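Long-range contacts in DyP2 (Amycolatopsis sp. ATCC 39116, PDB 4G2C), which acts as a multifunctional dye peroxidase, probably using its heme to oxidise dyes and other substrates at the expense of hydrogen peroxide: residues E198-N206 with R376-H384; L250-P258 with V265-F273. One frame throughout, in Å; residues are numbered along the deposited sequence.

Overall arrangement
Contact 1 (198-206 with 376-384) brings the two main antiparallel sheets of this DyP-type fold together, whereas contact 2 (250-258 with 265-273) adds the short strand 255-256 to strand 267-278 of the second sheet. Strands 374-380 and 267-278 each pair with strand 402-409, so both contacts reach the same sheet. Their centres are about 26 Å apart, on opposite sides of the chain's centre, and contact 2 is nested in the loop that contact 1 closes. They meet where Glu199 CG packs on Phe273 CZ at 4.2 Å. The side chain of Thr379 in contact 1 lies about 8 Å from the heme. The side chain of Val253 in contact 2 lies about 13 Å from the heme.

Contact 1 (E198-N206 with R376-H384); sequences EESGLGLAN and RGQTYGRRH. With ACT (acetate ion), chain X; ACT (acetate ion), chain O.
In the crossing of the two main beta sheets of the DyP alpha+beta fold, Leu202 of strand 198-202 meets Thr379 of strand 378-380; the strands cross at 110° and share a local cross-link, not a continuous ladder. Both polar backbone atoms of Leu202 are used. Its N donates to Thr379 O at 2.8 Å, and its O takes the hydroxyl of Thr379 OG1 at 2.5 Å. That hydroxyl stands between the backbone N and the carbonyl carbon of Thr379 (chi1 44°), which brings it to the oxygen of Leu202, tilted from the carbonyl plane, while the methyl CG2 faces Leu204 CD1. Water 3 donates to Thr379 OG1 and accepts from Leu204 N; two further waters link Ser200 O and Leu202 O to Gly381.

Gln378 sends CG past Gly201 CA at 3.9 Å, then bends at chi2 so that its amide packs against Gly203, with OE1 3.2 Å from Gly203 CA. The amide rotation is fixed from both ends: OE1 accepts Thr379 N in the carbonyl plane, on a lone pair, at 2.8 Å, and NE2 is bonded to Arg64 O. Replacing Gln378 with an alanine would probably leave Thr379 N and Arg64 O without these partners and open a gap beside the two glycines.

Leu202 CD2 lies over one face of the Arg382 guanidinium, offset toward its rim and 3.9 Å from NH1. Tyr380 touches Ser200 O through CB, at 3.4 Å, while its ring leads away to Leu404 of strand 402-409. Two direct hydrogen bonds and three waters thus join the segments, and the Gln378 amide adds packing, at a crossing whose steepness is consistent with the lack of a regular ladder.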
ATOM      1  N   GLU A 198       8.331  11.330  13.522  1.00 29.29           N
ATOM      2  CA  GLU A 198       7.791  11.978  12.333  1.00 29.32           C
ATOM      3  C   GLU A 198       8.431  11.394  11.076  1.00 28.91           C
ATOM      4  O   GLU A 198       9.564  10.935  11.120  1.00 28.57           O
ATOM      5  CB  GLU A 198       8.041  13.487  12.400  1.00 26.52           C
ATOM      6  CG  GLU A 198       7.687  14.246  11.133  1.00 31.29           C
ATOM      7  CD  GLU A 198       7.644  15.767  11.328  1.00 36.40           C
ATOM      8  OE1 GLU A 198       7.914  16.250  12.451  1.00 34.77           O
ATOM      9  OE2 GLU A 198       7.345  16.480  10.345  1.00 33.37           O
ATOM     10  N   GLU A 199       7.695  11.390   9.966  1.00 24.16           N
ATOM     11  CA  GLU A 199       8.258  11.006   8.670  1.00 27.66           C
ATOM     12  C   GLU A 199       7.724  11.973   7.616  1.00 23.68           C
ATOM     13  O   GLU A 199       6.669  12.584   7.802  1.00 28.24           O
ATOM     14  CB  GLU A 199       7.878   9.559   8.279  1.00 28.33           C
ATOM     15  CG  GLU A 199       8.202   8.474   9.317  1.00 26.01           C
ATOM     16  CD  GLU A 199       9.673   8.075   9.348  1.00 28.00           C
ATOM     17  OE1 GLU A 199      10.435   8.528   8.464  1.00 26.58           O
ATOM     18  OE2 GLU A 199      10.068   7.306  10.263  1.00 29.76           O
ATOM     19  N   SER A 200       8.444  12.110   6.513  1.00 23.93           N
ATOM     20  CA  SER A 200       7.970  12.926   5.401  1.00 27.01           C
ATOM     21  C   SER A 200       7.935  12.089   4.125  1.00 30.57           C
ATOM     22  O   SER A 200       8.906  11.411   3.777  1.00 23.41           O
ATOM     23  CB  SER A 200       8.848  14.170   5.210  1.00 30.20           C
ATOM     24  OG  SER A 200       9.034  14.861   6.450  1.00 39.23           O
ATOM     25  N   GLY A 201       6.796  12.128   3.442  1.00 29.83           N
ATOM     26  CA  GLY A 201       6.654  11.453   2.172  1.00 25.10           C
ATOM     27  C   GLY A 201       6.803  12.439   1.025  1.00 25.91           C
ATOM     28  O   GLY A 201       6.318  13.569   1.077  1.00 23.95           O
ATOM     29  N   LEU A 202       7.488  12.007  -0.019  1.00 23.23           N
ATOM     30  CA  LEU A 202       7.670  12.831  -1.206  1.00 28.58           C
ATOM     31  C   LEU A 202       7.375  11.950  -2.406  1.00 28.32           C
ATOM     32  O   LEU A 202       8.082  10.960  -2.645  1.00 22.89           O
ATOM     33  CB  LEU A 202       9.101  13.368  -1.275  1.00 26.52           C
ATOM     34  CG  LEU A 202       9.450  14.162  -2.534  1.00 36.86           C
ATOM     35  CD1 LEU A 202       8.763  15.532  -2.525  1.00 37.23           C
ATOM     36  CD2 LEU A 202      10.971  14.287  -2.719  1.00 39.45           C
ATOM     37  N   GLY A 203       6.306  12.279  -3.125  1.00 25.88           N
ATOM     38  CA  GLY A 203       5.899  11.485  -4.272  1.00 25.97           C
ATOM     39  C   GLY A 203       6.865  11.571  -5.437  1.00 30.11           C
ATOM     40  O   GLY A 203       7.425  12.630  -5.704  1.00 33.28           O
ATOM     41  N   LEU A 204       7.067  10.454  -6.133  1.00 30.82           N
ATOM     42  CA  LEU A 204       7.906  10.428  -7.331  1.00 27.61           C
ATOM     43  C   LEU A 204       7.080  10.117  -8.570  1.00 27.24           C
ATOM     44  O   LEU A 204       6.164   9.294  -8.532  1.00 27.40           O
ATOM     45  CB  LEU A 204       8.973   9.341  -7.224  1.00 28.12           C
ATOM     46  CG  LEU A 204       9.917   9.238  -6.032  1.00 30.00           C
ATOM     47  CD1 LEU A 204      10.732   7.941  -6.165  1.00 23.06           C
ATOM     48  CD2 LEU A 204      10.824  10.453  -5.970  1.00 31.66           C
ATOM     49  N   ALA A 205       7.423  10.744  -9.680  1.00 25.02           N
ATOM     50  CA  ALA A 205       6.738  10.474 -10.938  1.00 28.79           C
ATOM     51  C   ALA A 205       7.737  10.281 -12.077  1.00 25.55           C
ATOM     52  O   ALA A 205       8.848  10.815 -12.035  1.00 25.57           O
ATOM     53  CB  ALA A 205       5.763  11.614 -11.275  1.00 25.90           C
ATOM     54  N   ASN A 206       7.342   9.514 -13.090  1.00 25.41           N
ATOM     55  CA  ASN A 206       8.137   9.429 -14.313  1.00 27.85           C
ATOM     56  C   ASN A 206       7.658  10.423 -15.394  1.00 29.84           C
ATOM     57  O   ASN A 206       6.702  11.195 -15.182  1.00 24.48           O
ATOM     58  CB  ASN A 206       8.233   7.978 -14.847  1.00 24.56           C
ATOM     59  CG  ASN A 206       6.901   7.434 -15.361  1.00 24.52           C
ATOM     60  OD1 ASN A 206       5.947   8.179 -15.590  1.00 30.89           O
ATOM     61  ND2 ASN A 206       6.834   6.119 -15.525  1.00 20.23           N
ATOM     62  N   ARG A 376      -2.017   2.709   0.085  1.00 21.86           N
ATOM     63  CA  ARG A 376      -2.000   4.170   0.119  1.00 24.39           C
ATOM     64  C   ARG A 376      -0.624   4.690   0.509  1.00 24.44           C
ATOM     65  O   ARG A 376      -0.518   5.708   1.192  1.00 24.51           O
ATOM     66  CB  ARG A 376      -3.019   4.676   1.146  1.00 22.22           C
ATOM     67  CG  ARG A 376      -4.435   4.166   0.927  1.00 20.51           C
ATOM     68  CD  ARG A 376      -5.109   4.912  -0.218  1.00 18.37           C
ATOM     69  NE  ARG A 376      -6.507   4.521  -0.346  1.00 23.66           N
ATOM     70  CZ  ARG A 376      -6.978   3.694  -1.279  1.00 25.50           C
ATOM     71  NH1 ARG A 376      -6.154   3.180  -2.188  1.00 20.21           N
ATOM     72  NH2 ARG A 376      -8.273   3.388  -1.307  1.00 21.53           N
ATOM     73  N   GLY A 377       0.427   3.989   0.085  1.00 27.56           N
ATOM     74  CA  GLY A 377       1.783   4.314   0.488  1.00 20.64           C
ATOM     75  C   GLY A 377       2.331   5.570  -0.158  1.00 28.03           C
ATOM     76  O   GLY A 377       1.750   6.106  -1.101  1.00 23.67           O
ATOM     77  N   GLN A 378       3.446   6.064   0.366  1.00 24.62           N
ATOM     78  CA  GLN A 378       4.147   7.167  -0.281  1.00 27.91           C
ATOM     79  C   GLN A 378       5.639   6.957  -0.110  1.00 25.90           C
ATOM     80  O   GLN A 378       6.086   6.476   0.942  1.00 23.38           O
ATOM     81  CB  GLN A 378       3.702   8.520   0.288  1.00 24.95           C
ATOM     82  CG  GLN A 378       4.263   9.753  -0.431  1.00 25.12           C
ATOM     83  CD  GLN A 378       4.043   9.731  -1.931  1.00 23.88           C
ATOM     84  OE1 GLN A 378       4.714   8.997  -2.652  1.00 26.35           O
ATOM     85  NE2 GLN A 378       3.105  10.541  -2.409  1.00 25.18           N
ATOM     86  N   THR A 379       6.404   7.262  -1.159  1.00 19.79           N
ATOM     87  CA  THR A 379       7.864   7.169  -1.074  1.00 22.73           C
ATOM     88  C   THR A 379       8.472   8.191  -0.106  1.00 21.88           C
ATOM     89  O   THR A 379       7.900   9.253   0.153  1.00 23.32           O
ATOM     90  CB  THR A 379       8.523   7.362  -2.453  1.00 23.86           C
ATOM     91  OG1 THR A 379       7.910   8.471  -3.132  1.00 22.23           O
ATOM     92  CG2 THR A 379       8.367   6.102  -3.297  1.00 21.64           C
ATOM     93  N   TYR A 380       9.644   7.878   0.418  1.00 25.88           N
ATOM     94  CA  TYR A 380      10.377   8.862   1.200  1.00 25.81           C
ATOM     95  C   TYR A 380      11.840   8.944   0.785  1.00 26.36           C
ATOM     96  O   TYR A 380      12.393   8.009   0.198  1.00 24.34           O
ATOM     97  CB  TYR A 380      10.284   8.542   2.685  1.00 20.72           C
ATOM     98  CG  TYR A 380      11.115   7.358   3.112  1.00 22.98           C
ATOM     99  CD1 TYR A 380      12.443   7.523   3.503  1.00 26.69           C
ATOM    100  CD2 TYR A 380      10.576   6.070   3.135  1.00 23.01           C
ATOM    101  CE1 TYR A 380      13.213   6.434   3.910  1.00 26.28           C
ATOM    102  CE2 TYR A 380      11.337   4.979   3.544  1.00 22.97           C
ATOM    103  CZ  TYR A 380      12.655   5.170   3.930  1.00 25.25           C
ATOM    104  OH  TYR A 380      13.424   4.099   4.337  1.00 25.93           O
ATOM    105  N   GLY A 381      12.466  10.066   1.124  1.00 27.54           N
ATOM    106  CA  GLY A 381      13.870  10.274   0.846  1.00 30.33           C
ATOM    107  C   GLY A 381      14.096  11.206  -0.336  1.00 36.17           C
ATOM    108  O   GLY A 381      13.234  11.368  -1.202  1.00 32.91           O
ATOM    109  N   ARG A 382      15.261  11.837  -0.371  1.00 37.12           N
ATOM    110  CA  ARG A 382      15.622  12.639  -1.530  1.00 38.87           C
ATOM    111  C   ARG A 382      16.848  12.030  -2.175  1.00 32.77           C
ATOM    112  O   ARG A 382      17.717  11.492  -1.495  1.00 37.11           O
ATOM    113  CB  ARG A 382      15.870  14.099  -1.147  1.00 39.74           C
ATOM    114  CG  ARG A 382      14.620  14.859  -0.707  1.00 45.10           C
ATOM    115  CD  ARG A 382      14.909  16.352  -0.577  1.00 49.91           C
ATOM    116  NE  ARG A 382      13.697  17.164  -0.485  1.00 51.64           N
ATOM    117  CZ  ARG A 382      13.010  17.607  -1.538  1.00 54.81           C
ATOM    118  NH1 ARG A 382      13.406  17.306  -2.775  1.00 49.28           N
ATOM    119  NH2 ARG A 382      11.919  18.346  -1.357  1.00 46.75           N
ATOM    120  N   ARG A 383      16.902  12.083  -3.495  1.00 31.95           N
ATOM    121  CA  ARG A 383      18.069  11.596  -4.210  1.00 34.06           C
ATOM    122  C   ARG A 383      18.442  12.583  -5.303  1.00 34.47           C
ATOM    123  O   ARG A 383      17.666  13.487  -5.628  1.00 33.82           O
ATOM    124  CB  ARG A 383      17.784  10.230  -4.811  1.00 33.82           C
ATOM    125  CG  ARG A 383      16.550  10.216  -5.674  1.00 29.44           C
ATOM    126  CD  ARG A 383      16.041   8.804  -5.800  1.00 30.88           C
ATOM    127  NE  ARG A 383      16.845   7.986  -6.703  1.00 31.07           N
ATOM    128  CZ  ARG A 383      16.514   6.743  -7.035  1.00 33.30           C
ATOM    129  NH1 ARG A 383      15.417   6.199  -6.505  1.00 21.18           N
ATOM    130  NH2 ARG A 383      17.276   6.044  -7.871  1.00 25.74           N
ATOM    131  N   HIS A 384      19.628  12.408  -5.874  1.00 34.94           N
ATOM    132  CA  HIS A 384      20.120  13.344  -6.873  1.00 34.27           C
ATOM    133  C   HIS A 384      20.163  12.717  -8.264  1.00 40.59           C
ATOM    134  O   HIS A 384      20.635  13.330  -9.219  1.00 40.56           O
ATOM    135  CB  HIS A 384      21.486  13.879  -6.446  1.00 39.28           C
ATOM    136  CG  HIS A 384      21.505  14.409  -5.044  1.00 39.87           C
ATOM    137  ND1 HIS A 384      20.782  15.520  -4.657  1.00 36.68           N
ATOM    138  CD2 HIS A 384      22.130  13.963  -3.927  1.00 37.04           C
ATOM    139  CE1 HIS A 384      20.969  15.741  -3.367  1.00 35.01           C
ATOM    140  NE2 HIS A 384      21.788  14.813  -2.901  1.00 36.52           N
TER
HETATM  141  C   ACT X 522      -8.523   4.205  -5.274  1.00 37.13           C
HETATM  142  O   ACT X 522      -7.844   5.028  -4.618  1.00 35.06           O
HETATM  143  OXT ACT X 522      -9.003   3.236  -4.627  1.00 38.49           O
HETATM  144  CH3 ACT X 522      -8.746   4.379  -6.749  1.00 36.99           C
HETATM  145  C   ACT O 513       1.383   2.677  -3.216  1.00 36.98           C
HETATM  146  O   ACT O 513       0.172   2.808  -3.532  1.00 35.35           O
HETATM  147  OXT ACT O 513       1.654   1.914  -2.252  1.00 39.10           O
HETATM  148  CH3 ACT O 513       2.458   3.412  -3.957  1.00 37.98           C
HETATM  149  O   HOH W   1      11.073  12.575   2.236  1.00 35.39           O
HETATM  150  O   HOH W   2      10.852   9.935  -1.996  1.00 28.53           O
HETATM  151  O   HOH W   3       6.088   7.883  -5.392  1.00 24.03           O

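Contact 2 (L250-P258 with V265-F273); sequences LEQVLVPDP and VHFGSYFVF
Phe267 lies against the backbone of residues 254-256 in a short antiparallel hairpin that adds strand 255-256 to strand 267-278. Its CB is 3.6 Å from Val255 O, and CG, anti to the carbonyl carbon (chi1 -74°), stays 3.9 Å from the same oxygen. The ring then runs beside the opposite strand: CD2 meets Pro256 N at 3.5 Å and Leu254 CB at 4.0 Å, and CE2 meets Pro256 CG at 4.0 Å. Beyond CE2 the ring leaves residues 254-256; Val265 O lies in plane at its edge, on the CD1 side. Met50 of helix 45-53 packs on both Leu254 and Phe267.

Val255 and Gly268 form the hydrogen-bonded pair. Gly268 N donates to Val255 O at 2.7 Å, nearly in line with the carbonyl, and Val255 N returns a bond to Gly268 O. Asp257 N adds a third bond to His266 O, while its carboxylate OD2 turns to Ser486. Val255 CG2 packs on Tyr270 CE2 at 3.9 Å. Beyond the ladder, Ser269 OG donates to Val253 O at 2.7 Å. Pro256 takes the non-hydrogen-bonded position opposite Phe267, so its missing N-H costs the ladder nothing, and a buried serine hydroxyl extends the pairing past the start of strand 255-256.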
ATOM      1  N   LEU A 250     -17.540  -3.161  -0.033  1.00 23.13           N
ATOM      2  CA  LEU A 250     -17.200  -2.326   1.113  1.00 24.23           C
ATOM      3  C   LEU A 250     -16.632  -3.113   2.294  1.00 25.29           C
ATOM      4  O   LEU A 250     -15.750  -2.620   3.007  1.00 26.62           O
ATOM      5  CB  LEU A 250     -18.409  -1.513   1.572  1.00 25.56           C
ATOM      6  CG  LEU A 250     -18.965  -0.512   0.561  1.00 25.62           C
ATOM      7  CD1 LEU A 250     -20.102   0.300   1.196  1.00 25.92           C
ATOM      8  CD2 LEU A 250     -17.858   0.401   0.068  1.00 25.62           C
ATOM      9  N   GLU A 251     -17.117  -4.330   2.508  1.00 21.95           N
ATOM     10  CA  GLU A 251     -16.601  -5.146   3.615  1.00 24.50           C
ATOM     11  C   GLU A 251     -15.104  -5.460   3.476  1.00 21.83           C
ATOM     12  O   GLU A 251     -14.485  -5.965   4.408  1.00 23.18           O
ATOM     13  CB  GLU A 251     -17.383  -6.454   3.744  1.00 22.58           C
ATOM     14  CG  GLU A 251     -17.139  -7.413   2.581  1.00 28.27           C
ATOM     15  CD  GLU A 251     -18.122  -8.578   2.565  1.00 33.54           C
ATOM     16  OE1 GLU A 251     -18.789  -8.811   3.594  1.00 37.95           O
ATOM     17  OE2 GLU A 251     -18.232  -9.252   1.524  1.00 33.34           O
ATOM     18  N   GLN A 252     -14.525  -5.208   2.313  1.00 22.45           N
ATOM     19  CA  GLN A 252     -13.095  -5.487   2.138  1.00 22.77           C
ATOM     20  C   GLN A 252     -12.198  -4.358   2.690  1.00 23.32           C
ATOM     21  O   GLN A 252     -10.984  -4.419   2.584  1.00 20.43           O
ATOM     22  CB  GLN A 252     -12.752  -5.785   0.672  1.00 18.25           C
ATOM     23  CG  GLN A 252     -11.423  -6.535   0.509  1.00 26.71           C
ATOM     24  CD  GLN A 252     -11.397  -7.458  -0.698  1.00 27.39           C
ATOM     25  OE1 GLN A 252     -12.425  -8.007  -1.098  1.00 31.40           O
ATOM     26  NE2 GLN A 252     -10.222  -7.624  -1.292  1.00 27.00           N
ATOM     27  N   VAL A 253     -12.805  -3.330   3.279  1.00 21.78           N
ATOM     28  CA  VAL A 253     -12.031  -2.222   3.817  1.00 19.33           C
ATOM     29  C   VAL A 253     -12.709  -1.600   5.032  1.00 21.87           C
ATOM     30  O   VAL A 253     -12.039  -1.214   5.979  1.00 21.72           O
ATOM     31  CB  VAL A 253     -11.736  -1.149   2.729  1.00 23.87           C
ATOM     32  CG1 VAL A 253     -13.024  -0.483   2.249  1.00 17.64           C
ATOM     33  CG2 VAL A 253     -10.749  -0.120   3.242  1.00 21.30           C
ATOM     34  N   LEU A 254     -14.038  -1.525   5.023  1.00 21.41           N
ATOM     35  CA  LEU A 254     -14.747  -0.858   6.107  1.00 20.47           C
ATOM     36  C   LEU A 254     -15.084  -1.791   7.265  1.00 25.99           C
ATOM     37  O   LEU A 254     -15.384  -2.977   7.072  1.00 25.55           O
ATOM     38  CB  LEU A 254     -16.024  -0.204   5.605  1.00 19.77           C
ATOM     39  CG  LEU A 254     -15.876   0.890   4.554  1.00 22.73           C
ATOM     40  CD1 LEU A 254     -17.253   1.465   4.193  1.00 24.12           C
ATOM     41  CD2 LEU A 254     -14.946   1.995   5.056  1.00 15.99           C
ATOM     42  N   VAL A 255     -15.051  -1.217   8.461  1.00 23.82           N
ATOM     43  CA  VAL A 255     -15.337  -1.911   9.709  1.00 26.12           C
ATOM     44  C   VAL A 255     -16.231  -0.982  10.536  1.00 26.81           C
ATOM     45  O   VAL A 255     -15.965   0.218  10.623  1.00 25.36           O
ATOM     46  CB  VAL A 255     -14.028  -2.145  10.512  1.00 24.38           C
ATOM     47  CG1 VAL A 255     -14.294  -2.925  11.759  1.00 21.92           C
ATOM     48  CG2 VAL A 255     -12.960  -2.852   9.646  1.00 25.72           C
ATOM     49  N   PRO A 256     -17.301  -1.527  11.131  1.00 24.27           N
ATOM     50  CA  PRO A 256     -18.114  -0.717  12.044  1.00 24.62           C
ATOM     51  C   PRO A 256     -17.215  -0.148  13.133  1.00 26.22           C
ATOM     52  O   PRO A 256     -16.361  -0.865  13.644  1.00 27.41           O
ATOM     53  CB  PRO A 256     -19.100  -1.730  12.635  1.00 31.26           C
ATOM     54  CG  PRO A 256     -19.173  -2.858  11.585  1.00 29.39           C
ATOM     55  CD  PRO A 256     -17.831  -2.891  10.934  1.00 23.78           C
ATOM     56  N   ASP A 257     -17.388   1.131  13.457  1.00 25.75           N
ATOM     57  CA  ASP A 257     -16.592   1.784  14.487  1.00 26.40           C
ATOM     58  C   ASP A 257     -17.189   1.491  15.869  1.00 29.21           C
ATOM     59  O   ASP A 257     -18.197   2.075  16.255  1.00 28.16           O
ATOM     60  CB  ASP A 257     -16.559   3.286  14.224  1.00 27.32           C
ATOM     61  CG  ASP A 257     -15.618   4.015  15.149  1.00 26.40           C
ATOM     62  OD1 ASP A 257     -15.030   3.349  16.031  1.00 25.67           O
ATOM     63  OD2 ASP A 257     -15.478   5.250  14.999  1.00 23.62           O
ATOM     64  N   PRO A 258     -16.570   0.572  16.624  1.00 30.95           N
ATOM     65  CA  PRO A 258     -17.269   0.023  17.801  1.00 30.59           C
ATOM     66  C   PRO A 258     -17.603   1.035  18.906  1.00 29.92           C
ATOM     67  O   PRO A 258     -18.637   0.890  19.569  1.00 32.37           O
ATOM     68  CB  PRO A 258     -16.322  -1.083  18.307  1.00 33.81           C
ATOM     69  CG  PRO A 258     -14.996  -0.795  17.684  1.00 31.27           C
ATOM     70  CD  PRO A 258     -15.253  -0.046  16.398  1.00 30.28           C
ATOM     71  N   VAL A 265     -23.814   3.006  11.157  1.00 31.58           N
ATOM     72  CA  VAL A 265     -23.564   4.019  10.131  1.00 31.99           C
ATOM     73  C   VAL A 265     -22.205   4.695  10.298  1.00 30.64           C
ATOM     74  O   VAL A 265     -21.756   5.464   9.434  1.00 30.90           O
ATOM     75  CB  VAL A 265     -24.661   5.116  10.113  1.00 37.04           C
ATOM     76  CG1 VAL A 265     -26.040   4.494   9.913  1.00 38.72           C
ATOM     77  CG2 VAL A 265     -24.616   5.960  11.389  1.00 29.51           C
ATOM     78  N   HIS A 266     -21.558   4.412  11.416  1.00 32.39           N
ATOM     79  CA  HIS A 266     -20.266   4.995  11.717  1.00 30.96           C
ATOM     80  C   HIS A 266     -19.165   3.962  11.523  1.00 29.94           C
ATOM     81  O   HIS A 266     -19.082   2.980  12.265  1.00 29.01           O
ATOM     82  CB  HIS A 266     -20.289   5.542  13.130  1.00 25.53           C
ATOM     83  CG  HIS A 266     -21.259   6.666  13.302  1.00 32.29           C
ATOM     84  ND1 HIS A 266     -21.824   6.988  14.518  1.00 32.34           N
ATOM     85  CD2 HIS A 266     -21.768   7.545  12.405  1.00 28.31           C
ATOM     86  CE1 HIS A 266     -22.640   8.016  14.360  1.00 33.53           C
ATOM     87  NE2 HIS A 266     -22.622   8.374  13.088  1.00 31.30           N
ATOM     88  N   PHE A 267     -18.325   4.195  10.517  1.00 29.20           N
ATOM     89  CA  PHE A 267     -17.358   3.191  10.073  1.00 27.42           C
ATOM     90  C   PHE A 267     -15.906   3.649  10.103  1.00 25.85           C
ATOM     91  O   PHE A 267     -15.604   4.828   9.918  1.00 22.08           O
ATOM     92  CB  PHE A 267     -17.706   2.709   8.659  1.00 23.26           C
ATOM     93  CG  PHE A 267     -18.896   1.796   8.612  1.00 27.98           C
ATOM     94  CD1 PHE A 267     -20.187   2.315   8.654  1.00 27.23           C
ATOM     95  CD2 PHE A 267     -18.724   0.417   8.536  1.00 26.87           C
ATOM     96  CE1 PHE A 267     -21.293   1.478   8.611  1.00 31.47           C
ATOM     97  CE2 PHE A 267     -19.820  -0.432   8.501  1.00 28.74           C
ATOM     98  CZ  PHE A 267     -21.112   0.098   8.536  1.00 31.19           C
ATOM     99  N   GLY A 268     -15.005   2.689  10.299  1.00 24.51           N
ATOM    100  CA  GLY A 268     -13.582   2.957  10.212  1.00 26.66           C
ATOM    101  C   GLY A 268     -12.838   1.880   9.437  1.00 24.24           C
ATOM    102  O   GLY A 268     -13.449   1.039   8.774  1.00 22.94           O
ATOM    103  N   SER A 269     -11.511   1.920   9.515  1.00 21.15           N
ATOM    104  CA  SER A 269     -10.688   0.919   8.876  1.00 21.93           C
ATOM    105  C   SER A 269      -9.351   0.760   9.611  1.00 21.04           C
ATOM    106  O   SER A 269      -8.816   1.729  10.140  1.00 20.65           O
ATOM    107  CB  SER A 269     -10.468   1.301   7.404  1.00 20.40           C
ATOM    108  OG  SER A 269      -9.859   0.241   6.693  1.00 23.70           O
ATOM    109  N   TYR A 270      -8.832  -0.469   9.641  1.00 22.32           N
ATOM    110  CA  TYR A 270      -7.478  -0.756  10.124  1.00 20.36           C
ATOM    111  C   TYR A 270      -6.390  -0.282   9.145  1.00 23.52           C
ATOM    112  O   TYR A 270      -6.550  -0.341   7.902  1.00 19.37           O
ATOM    113  CB  TYR A 270      -7.298  -2.253  10.407  1.00 16.92           C
ATOM    114  CG  TYR A 270      -8.200  -2.767  11.482  1.00 19.87           C
ATOM    115  CD1 TYR A 270      -7.901  -2.560  12.831  1.00 23.94           C
ATOM    116  CD2 TYR A 270      -9.370  -3.447  11.162  1.00 20.77           C
ATOM    117  CE1 TYR A 270      -8.743  -3.031  13.827  1.00 22.27           C
ATOM    118  CE2 TYR A 270     -10.207  -3.921  12.139  1.00 19.60           C
ATOM    119  CZ  TYR A 270      -9.897  -3.707  13.468  1.00 23.47           C
ATOM    120  OH  TYR A 270     -10.741  -4.179  14.449  1.00 26.59           O
ATOM    121  N   PHE A 271      -5.283   0.178   9.720  1.00 20.04           N
ATOM    122  CA  PHE A 271      -4.256   0.901   8.967  1.00 22.24           C
ATOM    123  C   PHE A 271      -2.894   0.324   9.285  1.00 21.27           C
ATOM    124  O   PHE A 271      -2.507   0.256  10.452  1.00 19.98           O
ATOM    125  CB  PHE A 271      -4.315   2.384   9.348  1.00 21.96           C
ATOM    126  CG  PHE A 271      -3.352   3.269   8.597  1.00 23.68           C
ATOM    127  CD1 PHE A 271      -3.527   3.525   7.244  1.00 21.92           C
ATOM    128  CD2 PHE A 271      -2.297   3.891   9.263  1.00 22.10           C
ATOM    129  CE1 PHE A 271      -2.655   4.352   6.571  1.00 22.91           C
ATOM    130  CE2 PHE A 271      -1.427   4.726   8.599  1.00 21.65           C
ATOM    131  CZ  PHE A 271      -1.599   4.959   7.254  1.00 24.25           C
ATOM    132  N   VAL A 272      -2.186  -0.125   8.251  1.00 25.46           N
ATOM    133  CA  VAL A 272      -0.816  -0.618   8.403  1.00 24.00           C
ATOM    134  C   VAL A 272       0.129   0.496   8.023  1.00 21.60           C
ATOM    135  O   VAL A 272       0.003   1.049   6.937  1.00 24.07           O
ATOM    136  CB  VAL A 272      -0.495  -1.788   7.441  1.00 26.33           C
ATOM    137  CG1 VAL A 272       0.821  -2.466   7.846  1.00 23.54           C
ATOM    138  CG2 VAL A 272      -1.624  -2.785   7.393  1.00 24.32           C
ATOM    139  N   PHE A 273       1.061   0.834   8.912  1.00 25.89           N
ATOM    140  CA  PHE A 273       2.191   1.700   8.554  1.00 24.82           C
ATOM    141  C   PHE A 273       3.498   0.933   8.742  1.00 24.80           C
ATOM    142  O   PHE A 273       3.764   0.416   9.830  1.00 22.05           O
ATOM    143  CB  PHE A 273       2.213   2.989   9.395  1.00 25.76           C
ATOM    144  CG  PHE A 273       3.274   3.965   8.963  1.00 24.15           C
ATOM    145  CD1 PHE A 273       4.608   3.736   9.263  1.00 30.91           C
ATOM    146  CD2 PHE A 273       2.945   5.093   8.226  1.00 28.56           C
ATOM    147  CE1 PHE A 273       5.600   4.620   8.842  1.00 25.87           C
ATOM    148  CE2 PHE A 273       3.927   5.983   7.805  1.00 26.97           C
ATOM    149  CZ  PHE A 273       5.253   5.742   8.117  1.00 27.23           C
TER